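Local structure of pertussis toxin-like subunit ArtA (Escherichia coli, 4Z9D) at residues A[22-27]-A[122-127]; A[53-58]-A[115-120]. The protein probably transfers ADP-ribose from NAD to trimeric G proteins, as the enzymatic subunit of a pertussis-like AB5 toxin. The protein carries 2 engineered substitutions. All coordinates share one frame; numbering follows the deposited sequence.

Contact 1 (A[22-27]-A[122-127]). With NAD (nicotinamide-adenine-dinucleotide), chain F.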
# COMPACT_ATOMS: atom_id res chain seq x y z
N GLY A 22 2.79 4.93 12.80
CA GLY A 22 2.04 4.82 11.56
C GLY A 22 2.99 4.77 10.37
O GLY A 22 4.19 4.52 10.53
N PHE A 23 2.45 4.99 9.18
CA PHE A 23 3.25 5.06 7.96
C PHE A 23 3.36 6.49 7.47
O PHE A 23 2.42 7.26 7.62
CB PHE A 23 2.66 4.18 6.85
CG PHE A 23 2.59 2.71 7.18
CD1 PHE A 23 3.73 1.93 7.11
CD2 PHE A 23 1.38 2.10 7.50
CE1 PHE A 23 3.68 0.56 7.39
CE2 PHE A 23 1.33 0.72 7.77
CZ PHE A 23 2.47 -0.04 7.71
N ARG A 24 4.51 6.85 6.91
CA ARG A 24 4.66 8.15 6.27
C ARG A 24 5.28 7.98 4.88
O ARG A 24 6.16 7.15 4.68
CB ARG A 24 5.51 9.11 7.13
CG ARG A 24 5.75 10.47 6.49
CD ARG A 24 6.16 11.55 7.51
NE ARG A 24 5.14 11.81 8.52
CZ ARG A 24 4.07 12.59 8.36
NH1 ARG A 24 3.22 12.74 9.36
NH2 ARG A 24 3.84 13.21 7.21
N SER A 25 4.81 8.77 3.91
CA SER A 25 5.31 8.65 2.55
C SER A 25 6.76 9.11 2.48
O SER A 25 7.24 9.77 3.40
CB SER A 25 4.48 9.49 1.58
OG SER A 25 4.52 10.86 1.95
N HIS A 26 7.44 8.76 1.39
CA HIS A 26 8.82 9.21 1.18
C HIS A 26 8.90 10.73 1.02
O HIS A 26 9.81 11.38 1.54
CB HIS A 26 9.41 8.55 -0.07
CG HIS A 26 9.66 7.09 0.08
ND1 HIS A 26 10.73 6.58 0.79
CD2 HIS A 26 8.99 6.02 -0.41
CE1 HIS A 26 10.70 5.26 0.74
NE2 HIS A 26 9.66 4.89 0.02
N GLY A 27 7.94 11.29 0.29
CA GLY A 27 7.98 12.72 0.02
C GLY A 27 6.64 13.30 -0.36
O GLY A 27 5.62 12.94 0.23
N VAL A 122 -2.51 9.18 1.10
CA VAL A 122 -1.67 10.33 0.86
C VAL A 122 -0.97 10.79 2.15
O VAL A 122 -1.60 11.01 3.18
CB VAL A 122 -2.48 11.49 0.22
CG1 VAL A 122 -2.98 11.08 -1.16
CG2 VAL A 122 -3.64 11.93 1.11
N GLU A 123 0.35 10.94 2.05
CA GLU A 123 1.23 11.49 3.10
C GLU A 123 1.41 10.61 4.35
O GLU A 123 2.55 10.30 4.71
CB GLU A 123 0.75 12.89 3.54
CG GLU A 123 1.85 13.64 4.31
CD GLU A 123 1.39 14.93 5.01
OE1 GLU A 123 0.55 15.67 4.46
OE2 GLU A 123 1.88 15.18 6.13
N HIS A 124 0.33 10.23 5.01
CA HIS A 124 0.47 9.64 6.35
C HIS A 124 -0.72 8.81 6.75
O HIS A 124 -1.85 9.28 6.68
CB HIS A 124 0.68 10.77 7.39
CG HIS A 124 0.76 10.29 8.81
ND1 HIS A 124 1.66 9.33 9.23
CD2 HIS A 124 0.04 10.63 9.90
CE1 HIS A 124 1.49 9.11 10.52
NE2 HIS A 124 0.52 9.87 10.95
N ILE A 125 -0.47 7.58 7.17
CA ILE A 125 -1.46 6.75 7.85
C ILE A 125 -1.14 6.71 9.34
O ILE A 125 -0.11 6.18 9.72
CB ILE A 125 -1.45 5.31 7.31
CG1 ILE A 125 -1.72 5.30 5.80
CG2 ILE A 125 -2.45 4.41 8.07
CD1 ILE A 125 -1.39 3.94 5.14
N PRO A 126 -2.03 7.24 10.19
CA PRO A 126 -1.79 7.19 11.63
C PRO A 126 -1.70 5.76 12.20
O PRO A 126 -2.35 4.83 11.70
CB PRO A 126 -3.00 7.92 12.21
CG PRO A 126 -3.55 8.75 11.08
CD PRO A 126 -3.26 7.97 9.84
N GLY A 127 -0.91 5.60 13.26
CA GLY A 127 -0.84 4.34 13.98
C GLY A 127 -2.20 3.86 14.46
O GLY A 127 -2.47 2.65 14.45
PA NAD F . 7.94 1.65 -0.33
O1A NAD F . 6.78 2.38 0.24
O2A NAD F . 9.12 2.41 -0.80
O5B NAD F . 8.39 0.53 0.77
C5B NAD F . 9.54 -0.32 0.63
C4B NAD F . 10.33 -0.24 1.95
O4B NAD F . 10.91 1.09 2.11
C3B NAD F . 9.40 -0.37 3.11
O3B NAD F . 9.10 -1.79 3.30
C2B NAD F . 10.29 0.14 4.20
O2B NAD F . 11.38 -0.76 4.33
C1B NAD F . 10.84 1.41 3.53
N9A NAD F . 10.01 2.67 3.57
C8A NAD F . 8.89 3.04 2.95
N7A NAD F . 8.62 4.30 3.32
C5A NAD F . 9.58 4.71 4.15
C6A NAD F . 9.79 5.87 4.80
N6A NAD F . 8.88 6.83 4.61
N1A NAD F . 10.84 6.07 5.61
C2A NAD F . 11.76 5.03 5.76
N3A NAD F . 11.52 3.83 5.08
C4A NAD F . 10.44 3.70 4.30
O3 NAD F . 7.45 0.76 -1.54
PN NAD F . 6.12 -0.18 -1.49
O1N NAD F . 5.05 0.46 -0.68
O2N NAD F . 6.54 -1.57 -1.21
O5D NAD F . 5.68 -0.04 -3.01
C5D NAD F . 6.57 -0.36 -4.09
C4D NAD F . 5.75 -0.78 -5.32
O4D NAD F . 4.84 -1.82 -4.82
C3D NAD F . 4.87 0.38 -5.83
O3D NAD F . 4.59 0.22 -7.23
C2D NAD F . 3.60 0.09 -5.05
O2D NAD F . 2.45 0.74 -5.66
C1D NAD F . 3.49 -1.42 -5.13
N1N NAD F . 2.51 -1.92 -4.10
C2N NAD F . 2.94 -2.20 -2.78
C3N NAD F . 2.06 -2.62 -1.79
C7N NAD F . 2.51 -2.92 -0.48
O7N NAD F . 1.66 -3.58 0.33
N7N NAD F . 3.75 -2.58 -0.14
C4N NAD F . 0.71 -2.76 -2.11
C5N NAD F . 0.27 -2.49 -3.41
C6N NAD F . 1.14 -2.06 -4.40
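Beside the adenine end of the NAD pocket, F23 and R24 pair with I125 and H124 in a short two-stranded antiparallel sheet. F23 and I125 form its hydrogen-bonded pair, with F23 N 2.9 Å from I125 O. The carbonyl oxygen of F23 accepts twice, from I125 N and from H124 ND1 at 2.7 Å, and the two donors reach it from opposite faces of the carbonyl plane. Histidine suits this place because its ring offers both an N-H and a flat face; CG anti to the backbone N (chi1 176°) starts the ring off beside F23 O. R24 NH1 lies over that face, 3.5 Å from H124 CG, in a stack whose planes are only 11° apart. At its edge the same guanidinium gives NH2 to E123 OE2 in a salt bridge of 3.0 Å, taken on the anti lone pair of the carboxylate. This two-stranded sheet is a small satellite of the core of the pertussis toxin S1-like fold, toward which F23 and I125 turn, F23 CD2 touching I125 CD1 and both residues packing on I51 and I82. G22, with positive phi, brings CA to 3.1 Å from I125 O, and a CB here would run into that oxygen, which suits glycine to the place. Beyond the strand, S25 N binds E123 O at 2.8 Å. H26 NE2 donates almost straight (169°) to phosphate oxygen O2A of NAD, 2.7 Å away, while N7A of the adenine lies over the imidazole face.

Contact 2 (A[53-58]-A[115-120]); sequences TTTSLI and EDNDIV. Engineered in segment 115-120: D116 (natural residue Gln), D118 (natural residue Glu). With NAD (nicotinamide-adenine-dinucleotide), chain F.
T53 and T54 lie antiparallel to I119 and D118 beside the nicotinamide of NAD, where strand 50-54 pairs with 118-122, the middle strand of a three-stranded sheet; T54 also bonds to Y8 of strand 6-11. Among the backbone bonds, T53 N reaches I119 O at 3.0 Å, and the return bond from I119 N to T53 O is longer. T55 N carries the pairing past the strand end, donating to N117 O at 3.0 Å.

Hydroxyls add to this. With chi1 at 71°, OG1 of T53 sits between its own N and carbonyl carbon and donates to I119 O at 2.8 Å from above the carbonyl plane, so threonine suits this place by gripping one oxygen twice. T54 OG1 accepts from S56 N at 3.1 Å, making an ST turn, and S56 OG, at the N-cap of helix 57-68, bonds to E59 N. The E59 carboxylate gathers T54 OG1 on one oxygen and N117 ND2 on the other, tying both segments to the first helical turn. Asparagine suits position 117 because its amide reaches E59 while CB packs against T55 OG1.

Apolar contact is slight: T55 CG2 meets I119 CD1 at 3.5 Å, the two side chains crossing at about a right angle.

D116 and D118 are engineered, replacing Gln and Glu. The natural Gln-Asn-Glu fits the (Gln/Glu)-X-Glu motif of ADP-ribosyltransferases. A water is hydrogen-bonded to T53 O at 2.8 Å and to D118 OD1. D118 OD1 itself lies 3.7 Å from C6N of the nicotinamide. Oxygens from both strands thus line the C5N-C6N edge of the pyridinium, D118 OD1 close to its plane; in this engineered protein, a carboxylate and a carbonyl oxygen there would probably favour its positive charge.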
# COMPACT_ATOMS: atom_id res chain seq x y z
N THR A 53 -1.17 0.49 -0.64
CA THR A 53 -1.90 -0.57 0.08
C THR A 53 -2.69 -1.39 -0.94
O THR A 53 -2.76 -1.02 -2.11
CB THR A 53 -2.89 -0.00 1.13
OG1 THR A 53 -4.01 0.61 0.46
CG2 THR A 53 -2.24 1.02 2.05
N THR A 54 -3.27 -2.51 -0.50
CA THR A 54 -4.11 -3.30 -1.40
C THR A 54 -5.28 -3.86 -0.61
O THR A 54 -5.15 -4.14 0.59
CB THR A 54 -3.33 -4.47 -2.06
OG1 THR A 54 -4.23 -5.28 -2.85
CG2 THR A 54 -2.70 -5.36 -0.98
N THR A 55 -6.42 -4.03 -1.27
CA THR A 55 -7.57 -4.64 -0.61
C THR A 55 -7.45 -6.16 -0.54
O THR A 55 -8.20 -6.82 0.18
CB THR A 55 -8.89 -4.31 -1.33
OG1 THR A 55 -8.81 -4.74 -2.69
CG2 THR A 55 -9.17 -2.81 -1.27
N SER A 56 -6.52 -6.70 -1.32
CA SER A 56 -6.43 -8.14 -1.54
C SER A 56 -5.37 -8.87 -0.70
O SER A 56 -4.17 -8.66 -0.86
CB SER A 56 -6.16 -8.40 -3.03
OG SER A 56 -5.82 -9.75 -3.28
N LEU A 57 -5.85 -9.74 0.20
CA LEU A 57 -4.99 -10.58 1.01
C LEU A 57 -4.12 -11.47 0.13
O LEU A 57 -2.92 -11.64 0.37
CB LEU A 57 -5.84 -11.46 1.94
CG LEU A 57 -5.09 -12.51 2.75
CD1 LEU A 57 -4.18 -11.84 3.78
CD2 LEU A 57 -6.05 -13.48 3.43
N ILE A 58 -4.73 -11.97 -0.94
CA ILE A 58 -4.03 -12.84 -1.87
C ILE A 58 -2.85 -12.10 -2.48
O ILE A 58 -1.75 -12.65 -2.59
CB ILE A 58 -4.97 -13.35 -2.97
CG1 ILE A 58 -5.88 -14.43 -2.39
CG2 ILE A 58 -4.17 -13.89 -4.16
CD1 ILE A 58 -7.13 -14.70 -3.20
N GLU A 115 -7.21 -5.79 -11.74
CA GLU A 115 -8.06 -6.35 -10.70
C GLU A 115 -8.56 -5.28 -9.73
O GLU A 115 -9.36 -5.56 -8.85
CB GLU A 115 -7.30 -7.45 -9.95
CG GLU A 115 -7.48 -8.82 -10.57
CD GLU A 115 -6.49 -9.82 -10.02
OE1 GLU A 115 -5.28 -9.66 -10.30
OE2 GLU A 115 -6.91 -10.76 -9.31
N ASP A 116 -8.09 -4.05 -9.93
CA ASP A 116 -8.57 -2.88 -9.19
C ASP A 116 -8.50 -2.97 -7.66
O ASP A 116 -9.37 -2.44 -6.97
CB ASP A 116 -10.03 -2.60 -9.57
CG ASP A 116 -10.18 -2.24 -11.03
OD1 ASP A 116 -9.20 -1.74 -11.64
OD2 ASP A 116 -11.29 -2.47 -11.57
N ASN A 117 -7.45 -3.57 -7.13
CA ASN A 117 -7.29 -3.65 -5.68
C ASN A 117 -6.35 -2.60 -5.10
O ASN A 117 -6.18 -2.52 -3.88
CB ASN A 117 -6.80 -5.04 -5.30
CG ASN A 117 -7.77 -6.11 -5.70
OD1 ASN A 117 -8.98 -5.96 -5.52
ND2 ASN A 117 -7.27 -7.18 -6.29
N ASP A 118 -5.74 -1.79 -5.96
CA ASP A 118 -4.80 -0.78 -5.47
C ASP A 118 -5.49 0.42 -4.86
O ASP A 118 -6.42 0.98 -5.44
CB ASP A 118 -3.88 -0.31 -6.59
CG ASP A 118 -2.97 -1.40 -7.10
OD1 ASP A 118 -1.98 -1.70 -6.40
OD2 ASP A 118 -3.24 -1.95 -8.20
N ILE A 119 -5.00 0.80 -3.68
CA ILE A 119 -5.48 1.98 -2.97
C ILE A 119 -4.25 2.70 -2.43
O ILE A 119 -3.35 2.06 -1.89
CB ILE A 119 -6.46 1.61 -1.84
CG1 ILE A 119 -7.79 1.13 -2.44
CG2 ILE A 119 -6.70 2.81 -0.94
CD1 ILE A 119 -8.78 0.70 -1.42
N VAL A 120 -4.17 4.01 -2.62
CA VAL A 120 -3.05 4.74 -2.04
C VAL A 120 -3.52 5.67 -0.94
O VAL A 120 -4.60 6.24 -1.04
CB VAL A 120 -2.27 5.57 -3.09
CG1 VAL A 120 -1.66 4.65 -4.15
CG2 VAL A 120 -3.18 6.58 -3.76
PA NAD F . 7.94 1.65 -0.33
O1A NAD F . 6.78 2.38 0.24
O2A NAD F . 9.12 2.41 -0.80
O5B NAD F . 8.39 0.53 0.77
C5B NAD F . 9.54 -0.32 0.63
C4B NAD F . 10.33 -0.24 1.95
O4B NAD F . 10.91 1.09 2.11
C3B NAD F . 9.40 -0.37 3.11
O3B NAD F . 9.10 -1.79 3.30
C2B NAD F . 10.29 0.14 4.20
O2B NAD F . 11.38 -0.76 4.33
C1B NAD F . 10.84 1.41 3.53
N9A NAD F . 10.01 2.67 3.57
C8A NAD F . 8.89 3.04 2.95
N7A NAD F . 8.62 4.30 3.32
C5A NAD F . 9.58 4.71 4.15
C6A NAD F . 9.79 5.87 4.80
N6A NAD F . 8.88 6.83 4.61
N1A NAD F . 10.84 6.07 5.61
C2A NAD F . 11.76 5.03 5.76
N3A NAD F . 11.52 3.83 5.08
C4A NAD F . 10.44 3.70 4.30
O3 NAD F . 7.45 0.76 -1.54
PN NAD F . 6.12 -0.18 -1.49
O1N NAD F . 5.05 0.46 -0.68
O2N NAD F . 6.54 -1.57 -1.21
O5D NAD F . 5.68 -0.04 -3.01
C5D NAD F . 6.57 -0.36 -4.09
C4D NAD F . 5.75 -0.78 -5.32
O4D NAD F . 4.84 -1.82 -4.82
C3D NAD F . 4.87 0.38 -5.83
O3D NAD F . 4.59 0.22 -7.23
C2D NAD F . 3.60 0.09 -5.05
O2D NAD F . 2.45 0.74 -5.66
C1D NAD F . 3.49 -1.42 -5.13
N1N NAD F . 2.51 -1.92 -4.10
C2N NAD F . 2.94 -2.20 -2.78
C3N NAD F . 2.06 -2.62 -1.79
C7N NAD F . 2.51 -2.92 -0.48
O7N NAD F . 1.66 -3.58 0.33
N7N NAD F . 3.75 -2.58 -0.14
C4N NAD F . 0.71 -2.76 -2.11
C5N NAD F . 0.27 -2.49 -3.41
C6N NAD F . 1.14 -2.06 -4.40
O HOH W 1 -1.54 0.36 -4.25
O HOH W 2 -10.99 -3.39 -4.13

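How the contacts relate
From the N terminus, the chain runs through strand 6-11 and helix 15-21 into 22-27, the first half of contact 1, which waits almost a hundred residues for its partner. Strand 50-54 then delivers 53-58, and contact 2 closes when strand 118-122 returns alongside it, after an excursion through helix 57-68, strands 77-83 and 88-90 and helices 92-100 and 107-112. The same chain then passes directly into strand 124-125, where contact 1 closes, so the loop of contact 2 lies wholly within the longer one. Their centres are about 17 Å apart. Contact 1 joins the chain just after helix 15-21 to the continuation of strand 118-122; contact 2 joins strand 50-54 and the start of helix 57-68 to strand 118-122.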